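Local coordinates for 6b protein (Agrobacterium vitis, PDB 3AQ2), which disturbs plant cell proliferation, has an ADP-ribosylation fold and probably acts on the plant microRNA machinery, at residues A[55-60]-A[193-198]; A[73-78]-A[198-203]. All coordinates share one frame; numbering follows the deposited sequence.

How the contacts relate
Both contacts illustrate how one C-terminal run of chain can join separate elements of an ADP-ribosylation fold. Their second segments are consecutive and share V198: residues 193-198 leave strand 192-194 as an irregular link, and residues 198-203 enter strand 199-202 of the four-stranded mixed sheet. Contact 1 joins the link to segment 55-60, which carries strand 58-60, while contact 2 sets the following strand against helix 72-81. They lie about 16 Å apart, centre to centre, and each is about 10 Å from the centre of the chain. They also touch directly, I197 CG1 packing 3.9 Å from C78 O. Along the sequence the four segments alternate, so the two connections cross.

Contact 1 (A[55-60]-A[193-198]); sequences DDEYLL and IHYPIV
The link between strand 192-194 and strand 199-202 meets strand 58-60 and the residues just before it through a buried cluster in which L59 faces both Y195 and P196. The two methyls of L59 divide the work: CD1 reaches the P196 ring at CG, 3.6 Å away, while CD2 comes in obliquely at the phenol end, 3.2 Å from OH and 3.5 Å from CZ of Y195. P196 also covers part of one ring face, its CD 3.4 Å above the Y195 plane and displaced toward the rim. With CG of Y195 anti to its backbone N (chi1 -165°), the phenol reaches across to the other segment. E57, extended, brings OE2 to the ring edge, 3.7 Å from Y195 CE1, the carboxylate turned 66° from the ring. No hydrogen bond crosses the contact. The polar ends are satisfied beyond it: Y195 OH by L138 O, E57 OE2 by S140 OG, and E57 OE1 by a salt bridge to R161. D55 OD1 accepts from E57 N at 3.0 Å in an Asx turn. F34 of helix 20-38 packs against L59 and P196, F44 meets the Y195 ring edge-to-face, and L84 of strand 83-85 and I137 of strand 133-137 border Y195.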
ATOM      1  N   ASP A  55      -5.878 -18.607   0.303  1.00 14.10           N
ATOM      2  CA  ASP A  55      -5.895 -18.454  -1.162  1.00 13.94           C
ATOM      3  C   ASP A  55      -4.462 -18.348  -1.704  1.00 13.76           C
ATOM      4  O   ASP A  55      -3.501 -18.635  -0.980  1.00 14.35           O
ATOM      5  CB  ASP A  55      -6.832 -17.313  -1.624  1.00 13.23           C
ATOM      6  CG  ASP A  55      -6.297 -15.907  -1.321  1.00 12.77           C
ATOM      7  OD1 ASP A  55      -5.100 -15.730  -0.978  1.00 12.25           O
ATOM      8  OD2 ASP A  55      -7.102 -14.957  -1.459  1.00 13.57           O
ATOM      9  N   ASP A  56      -4.309 -17.957  -2.965  1.00 13.35           N
ATOM     10  CA  ASP A  56      -2.987 -18.020  -3.593  1.00 14.37           C
ATOM     11  C   ASP A  56      -2.107 -16.776  -3.388  1.00 13.49           C
ATOM     12  O   ASP A  56      -0.947 -16.778  -3.803  1.00 13.96           O
ATOM     13  CB  ASP A  56      -3.109 -18.336  -5.085  1.00 15.08           C
ATOM     14  CG  ASP A  56      -3.639 -19.731  -5.340  1.00 17.27           C
ATOM     15  OD1 ASP A  56      -3.168 -20.679  -4.672  1.00 19.18           O
ATOM     16  OD2 ASP A  56      -4.525 -19.889  -6.210  1.00 19.16           O
ATOM     17  N   GLU A  57      -2.639 -15.738  -2.751  1.00 12.61           N
ATOM     18  CA  GLU A  57      -1.897 -14.470  -2.632  1.00 12.06           C
ATOM     19  C   GLU A  57      -0.970 -14.485  -1.419  1.00 12.05           C
ATOM     20  O   GLU A  57      -1.401 -14.826  -0.315  1.00 12.77           O
ATOM     21  CB  GLU A  57      -2.852 -13.276  -2.561  1.00 11.38           C
ATOM     22  CG  GLU A  57      -2.134 -11.941  -2.725  1.00 11.31           C
ATOM     23  CD  GLU A  57      -3.069 -10.758  -2.984  1.00 11.53           C
ATOM     24  OE1 GLU A  57      -4.305 -10.919  -2.901  1.00 12.16           O
ATOM     25  OE2 GLU A  57      -2.541  -9.667  -3.287  1.00 11.35           O
ATOM     26  N   TYR A  58       0.295 -14.116  -1.618  1.00 12.09           N
ATOM     27  CA  TYR A  58       1.256 -14.109  -0.514  1.00 12.93           C
ATOM     28  C   TYR A  58       2.120 -12.858  -0.542  1.00 13.20           C
ATOM     29  O   TYR A  58       2.439 -12.348  -1.616  1.00 12.31           O
ATOM     30  CB  TYR A  58       2.133 -15.372  -0.543  1.00 14.15           C
ATOM     31  CG  TYR A  58       2.984 -15.505  -1.793  1.00 15.01           C
ATOM     32  CD1 TYR A  58       4.218 -14.870  -1.876  1.00 15.99           C
ATOM     33  CD2 TYR A  58       2.563 -16.276  -2.880  1.00 16.25           C
ATOM     34  CE1 TYR A  58       5.018 -14.976  -3.009  1.00 17.26           C
ATOM     35  CE2 TYR A  58       3.366 -16.387  -4.034  1.00 16.67           C
ATOM     36  CZ  TYR A  58       4.587 -15.725  -4.080  1.00 17.08           C
ATOM     37  OH  TYR A  58       5.412 -15.803  -5.190  1.00 19.23           O
ATOM     38  N   LEU A  59       2.455 -12.351   0.640  1.00 13.79           N
ATOM     39  CA  LEU A  59       3.351 -11.209   0.754  1.00 15.25           C
ATOM     40  C   LEU A  59       4.774 -11.694   0.748  1.00 16.72           C
ATOM     41  O   LEU A  59       5.100 -12.714   1.360  1.00 16.63           O
ATOM     42  CB  LEU A  59       3.118 -10.429   2.056  1.00 14.96           C
ATOM     43  CG  LEU A  59       1.711  -9.960   2.409  1.00 16.00           C
ATOM     44  CD1 LEU A  59       1.765  -9.118   3.679  1.00 16.33           C
ATOM     45  CD2 LEU A  59       1.093  -9.173   1.276  1.00 16.73           C
ATOM     46  N   LEU A  60       5.617 -10.906   0.083  1.00 18.48           N
ATOM     47  CA  LEU A  60       7.051 -11.093   0.093  1.00 20.50           C
ATOM     48  C   LEU A  60       7.580 -10.020   1.041  1.00 19.82           C
ATOM     49  O   LEU A  60       7.576  -8.839   0.709  1.00 19.91           O
ATOM     50  CB  LEU A  60       7.619 -10.900  -1.324  1.00 20.79           C
ATOM     51  CG  LEU A  60       7.105 -11.773  -2.489  1.00 22.72           C
ATOM     52  CD1 LEU A  60       5.666 -11.455  -2.864  1.00 24.83           C
ATOM     53  CD2 LEU A  60       7.983 -11.578  -3.711  1.00 23.16           C
ATOM     54  N   ILE A 193     -10.298  -4.966  -0.379  1.00 14.10           N
ATOM     55  CA  ILE A 193      -9.877  -6.343  -0.135  1.00 13.70           C
ATOM     56  C   ILE A 193      -9.279  -6.510   1.258  1.00 13.16           C
ATOM     57  O   ILE A 193      -8.752  -5.560   1.836  1.00 13.16           O
ATOM     58  CB  ILE A 193      -8.868  -6.833  -1.218  1.00 13.45           C
ATOM     59  CG1 ILE A 193      -7.577  -6.002  -1.223  1.00 13.00           C
ATOM     60  CG2 ILE A 193      -9.533  -6.810  -2.607  1.00 13.90           C
ATOM     61  CD1 ILE A 193      -6.458  -6.602  -2.081  1.00 13.57           C
ATOM     62  N   HIS A 194      -9.382  -7.710   1.809  1.00 12.96           N
ATOM     63  CA  HIS A 194      -8.653  -8.051   3.020  1.00 13.53           C
ATOM     64  C   HIS A 194      -7.154  -8.128   2.699  1.00 13.04           C
ATOM     65  O   HIS A 194      -6.739  -8.903   1.829  1.00 13.23           O
ATOM     66  CB  HIS A 194      -9.173  -9.385   3.552  1.00 14.53           C
ATOM     67  CG  HIS A 194      -8.353  -9.973   4.651  1.00 17.01           C
ATOM     68  ND1 HIS A 194      -7.849  -9.231   5.700  1.00 21.00           N
ATOM     69  CD2 HIS A 194      -8.006 -11.259   4.899  1.00 20.15           C
ATOM     70  CE1 HIS A 194      -7.193 -10.029   6.524  1.00 19.69           C
ATOM     71  NE2 HIS A 194      -7.266 -11.263   6.056  1.00 23.06           N
ATOM     72  N   TYR A 195      -6.347  -7.324   3.393  1.00 12.62           N
ATOM     73  CA  TYR A 195      -4.920  -7.226   3.073  1.00 12.40           C
ATOM     74  C   TYR A 195      -4.141  -6.678   4.272  1.00 12.66           C
ATOM     75  O   TYR A 195      -4.594  -5.723   4.902  1.00 12.59           O
ATOM     76  CB  TYR A 195      -4.730  -6.298   1.864  1.00 11.54           C
ATOM     77  CG  TYR A 195      -3.367  -6.388   1.215  1.00 11.13           C
ATOM     78  CD1 TYR A 195      -3.166  -7.206   0.097  1.00 10.93           C
ATOM     79  CD2 TYR A 195      -2.282  -5.657   1.715  1.00 11.80           C
ATOM     80  CE1 TYR A 195      -1.911  -7.300  -0.507  1.00 11.19           C
ATOM     81  CE2 TYR A 195      -1.021  -5.744   1.126  1.00 11.69           C
ATOM     82  CZ  TYR A 195      -0.849  -6.566   0.012  1.00 11.12           C
ATOM     83  OH  TYR A 195       0.392  -6.653  -0.576  1.00 11.68           O
ATOM     84  N   PRO A 196      -2.978  -7.281   4.597  1.00 12.31           N
ATOM     85  CA  PRO A 196      -2.262  -6.818   5.790  1.00 12.35           C
ATOM     86  C   PRO A 196      -1.667  -5.434   5.594  1.00 11.60           C
ATOM     87  O   PRO A 196      -1.058  -5.159   4.561  1.00 11.59           O
ATOM     88  CB  PRO A 196      -1.130  -7.845   5.955  1.00 12.47           C
ATOM     89  CG  PRO A 196      -1.551  -9.033   5.108  1.00 13.52           C
ATOM     90  CD  PRO A 196      -2.268  -8.403   3.955  1.00 12.82           C
ATOM     91  N   ILE A 197      -1.861  -4.581   6.591  1.00 11.38           N
ATOM     92  CA  ILE A 197      -1.300  -3.237   6.583  1.00 10.36           C
ATOM     93  C   ILE A 197      -0.199  -3.186   7.631  1.00 10.95           C
ATOM     94  O   ILE A 197      -0.426  -3.560   8.781  1.00 11.58           O
ATOM     95  CB  ILE A 197      -2.401  -2.176   6.888  1.00 10.29           C
ATOM     96  CG1 ILE A 197      -3.600  -2.323   5.923  1.00 10.25           C
ATOM     97  CG2 ILE A 197      -1.808  -0.751   6.845  1.00  9.69           C
ATOM     98  CD1 ILE A 197      -3.249  -2.220   4.424  1.00 10.09           C
ATOM     99  N   VAL A 198       0.998  -2.752   7.236  1.00 10.42           N
ATOM    100  CA  VAL A 198       2.104  -2.647   8.184  1.00 10.34           C
ATOM    101  C   VAL A 198       1.894  -1.442   9.107  1.00 10.25           C
ATOM    102  O   VAL A 198       1.958  -1.565  10.338  1.00 11.05           O
ATOM    103  CB  VAL A 198       3.464  -2.552   7.472  1.00 10.19           C
ATOM    104  CG1 VAL A 198       4.596  -2.387   8.503  1.00 10.78           C
ATOM    105  CG2 VAL A 198       3.682  -3.791   6.600  1.00 11.73           C
TER

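Contact 2 (A[73-78]-A[198-203])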
ATOM      1  N   VAL A  73     -10.094   9.355   6.338  1.00 16.78           N
ATOM      2  CA  VAL A  73     -11.206   8.434   6.625  1.00 17.06           C
ATOM      3  C   VAL A  73     -10.871   7.025   6.122  1.00 16.25           C
ATOM      4  O   VAL A  73     -11.018   6.037   6.853  1.00 16.29           O
ATOM      5  CB  VAL A  73     -12.551   8.957   6.072  1.00 18.00           C
ATOM      6  CG1 VAL A  73     -13.656   7.912   6.263  1.00 19.41           C
ATOM      7  CG2 VAL A  73     -12.929  10.247   6.782  1.00 19.54           C
ATOM      8  N   THR A  74     -10.365   6.951   4.894  1.00 14.89           N
ATOM      9  CA  THR A  74      -9.955   5.680   4.301  1.00 14.03           C
ATOM     10  C   THR A  74      -8.796   5.062   5.074  1.00 13.63           C
ATOM     11  O   THR A  74      -8.768   3.853   5.299  1.00 12.92           O
ATOM     12  CB  THR A  74      -9.607   5.876   2.813  1.00 13.41           C
ATOM     13  OG1 THR A  74     -10.779   6.335   2.132  1.00 14.79           O
ATOM     14  CG2 THR A  74      -9.116   4.581   2.174  1.00 13.64           C
ATOM     15  N   ALA A  75      -7.850   5.900   5.501  1.00 13.62           N
ATOM     16  CA  ALA A  75      -6.714   5.423   6.299  1.00 14.01           C
ATOM     17  C   ALA A  75      -7.206   4.696   7.561  1.00 14.96           C
ATOM     18  O   ALA A  75      -6.743   3.597   7.870  1.00 14.98           O
ATOM     19  CB  ALA A  75      -5.800   6.593   6.661  1.00 13.71           C
ATOM     20  N   GLN A  76      -8.164   5.302   8.258  1.00 16.27           N
ATOM     21  CA  GLN A  76      -8.688   4.743   9.502  1.00 18.00           C
ATOM     22  C   GLN A  76      -9.434   3.441   9.215  1.00 17.86           C
ATOM     23  O   GLN A  76      -9.207   2.432   9.885  1.00 18.26           O
ATOM     24  CB  GLN A  76      -9.595   5.764  10.196  1.00 19.00           C
ATOM     25  CG  GLN A  76      -9.785   5.523  11.685  1.00 24.71           C
ATOM     26  CD  GLN A  76     -10.176   6.787  12.431  1.00 29.45           C
ATOM     27  OE1 GLN A  76      -9.579   7.854  12.234  1.00 32.14           O
ATOM     28  NE2 GLN A  76     -11.181   6.675  13.296  1.00 32.61           N
ATOM     29  N   LEU A  77     -10.313   3.465   8.215  1.00 18.03           N
ATOM     30  CA  LEU A  77     -11.081   2.277   7.830  1.00 18.65           C
ATOM     31  C   LEU A  77     -10.154   1.123   7.473  1.00 18.43           C
ATOM     32  O   LEU A  77     -10.338   0.003   7.937  1.00 18.61           O
ATOM     33  CB  LEU A  77     -12.005   2.575   6.646  1.00 19.44           C
ATOM     34  CG  LEU A  77     -12.763   1.379   6.047  1.00 20.74           C
ATOM     35  CD1 LEU A  77     -13.912   0.935   6.958  1.00 24.58           C
ATOM     36  CD2 LEU A  77     -13.268   1.715   4.651  1.00 23.18           C
ATOM     37  N   CYS A  78      -9.152   1.405   6.646  1.00 17.78           N
ATOM     38  CA  CYS A  78      -8.279   0.349   6.144  1.00 18.05           C
ATOM     39  C   CYS A  78      -7.283  -0.119   7.192  1.00 18.68           C
ATOM     40  O   CYS A  78      -7.078  -1.313   7.360  1.00 17.82           O
ATOM     41  CB  CYS A  78      -7.578   0.799   4.860  1.00 17.72           C
ATOM     42  SG  CYS A  78      -8.698   0.954   3.495  1.00 19.83           S
ATOM     43  N   VAL A 198       0.998  -2.752   7.236  1.00 10.42           N
ATOM     44  CA  VAL A 198       2.104  -2.647   8.184  1.00 10.34           C
ATOM     45  C   VAL A 198       1.894  -1.442   9.107  1.00 10.25           C
ATOM     46  O   VAL A 198       1.958  -1.565  10.338  1.00 11.05           O
ATOM     47  CB  VAL A 198       3.464  -2.552   7.472  1.00 10.19           C
ATOM     48  CG1 VAL A 198       4.596  -2.387   8.503  1.00 10.78           C
ATOM     49  CG2 VAL A 198       3.682  -3.791   6.600  1.00 11.73           C
ATOM     50  N   ALA A 199       1.630  -0.293   8.499  1.00  9.89           N
ATOM     51  CA  ALA A 199       1.467   0.951   9.242  1.00 10.26           C
ATOM     52  C   ALA A 199       0.560   1.912   8.484  1.00 10.16           C
ATOM     53  O   ALA A 199       0.342   1.755   7.279  1.00  9.89           O
ATOM     54  CB  ALA A 199       2.830   1.602   9.486  1.00 10.96           C
ATOM     55  N   LEU A 200       0.039   2.910   9.193  1.00 10.63           N
ATOM     56  CA  LEU A 200      -0.648   4.031   8.541  1.00 10.34           C
ATOM     57  C   LEU A 200      -0.090   5.334   9.107  1.00 10.22           C
ATOM     58  O   LEU A 200       0.463   5.359  10.211  1.00 11.11           O
ATOM     59  CB  LEU A 200      -2.173   3.960   8.716  1.00 11.32           C
ATOM     60  CG  LEU A 200      -2.787   4.200  10.106  1.00 12.17           C
ATOM     61  CD1 LEU A 200      -4.181   4.811   9.981  1.00 15.35           C
ATOM     62  CD2 LEU A 200      -2.855   2.901  10.934  1.00 12.51           C
ATOM     63  N   GLY A 201      -0.209   6.413   8.340  1.00  9.22           N
ATOM     64  CA  GLY A 201       0.319   7.682   8.821  1.00  9.27           C
ATOM     65  C   GLY A 201      -0.182   8.838   7.995  1.00  9.17           C
ATOM     66  O   GLY A 201      -1.035   8.668   7.114  1.00  9.10           O
ATOM     67  N   SER A 202       0.343  10.014   8.324  1.00  9.98           N
ATOM     68  CA  SER A 202       0.010  11.261   7.640  1.00 10.69           C
ATOM     69  C   SER A 202       1.125  11.683   6.678  1.00 10.81           C
ATOM     70  O   SER A 202       2.301  11.371   6.905  1.00 11.49           O
ATOM     71  CB  SER A 202      -0.199  12.356   8.682  1.00 11.20           C
ATOM     72  OG  SER A 202      -0.391  13.616   8.054  1.00 12.70           O
ATOM     73  N   CYS A 203       0.744  12.407   5.616  1.00 10.55           N
ATOM     74  CA  CYS A 203       1.686  13.012   4.678  1.00 10.82           C
ATOM     75  C   CYS A 203       1.966  14.478   5.010  1.00 11.87           C
ATOM     76  O   CYS A 203       2.762  15.128   4.339  1.00 12.33           O
ATOM     77  CB  CYS A 203       1.175  12.901   3.234  1.00 10.63           C
ATOM     78  SG  CYS A 203       0.987  11.187   2.734  1.00 12.38           S
TER
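A75 and Q76 are the helix residues that meet L200, in a contact carried, between these two segments, by one leucine methyl. The walk toward them begins at V73, whose O accepts from L77 N at 3.0 Å. T74 comes next: its O accepts from C78 N at 2.8 Å, so regular helical bonds bracket A75 and Q76, and its hydroxyl turns back to D71, whose OD1 is hydrogen-bonded to T74 OG1 near the start of helix 72-81. A75 follows with its CB directed at the strand, and the short side chain lets the leucine come close to the helix backbone. L200 CD1 lies 4.1 Å from A75 CB, but its closest approach to the helix segment is to the carbonyl: A75 O is 3.5 Å away and A75 C 3.9 Å. One methyl thus spans a side chain and a peptide group, in van der Waals contact with both. The leucine reaches this place with CG between its own backbone N and carbonyl carbon (chi1 70°). Q76 adds a marginal touch through its backbone, Q76 N standing 4.4 Å from L200 CD1. Its CB points away from the strand, and its amide OE1 accepts from R15 NH1. L77 and C78 then complete the turn. On the strand side, V198 and A199 both face A136, a classic beta bulge at the approach to L200. Strand 199-202 runs parallel to strand 12-13 and antiparallel to strand 133-137, which provides L135 beside L200 and C78, and F133 beside A75. V70 of strand 66-70 also packs on A75, while A30 and F34 of helix 20-38 meet V198 and L27 of that helix meets A199.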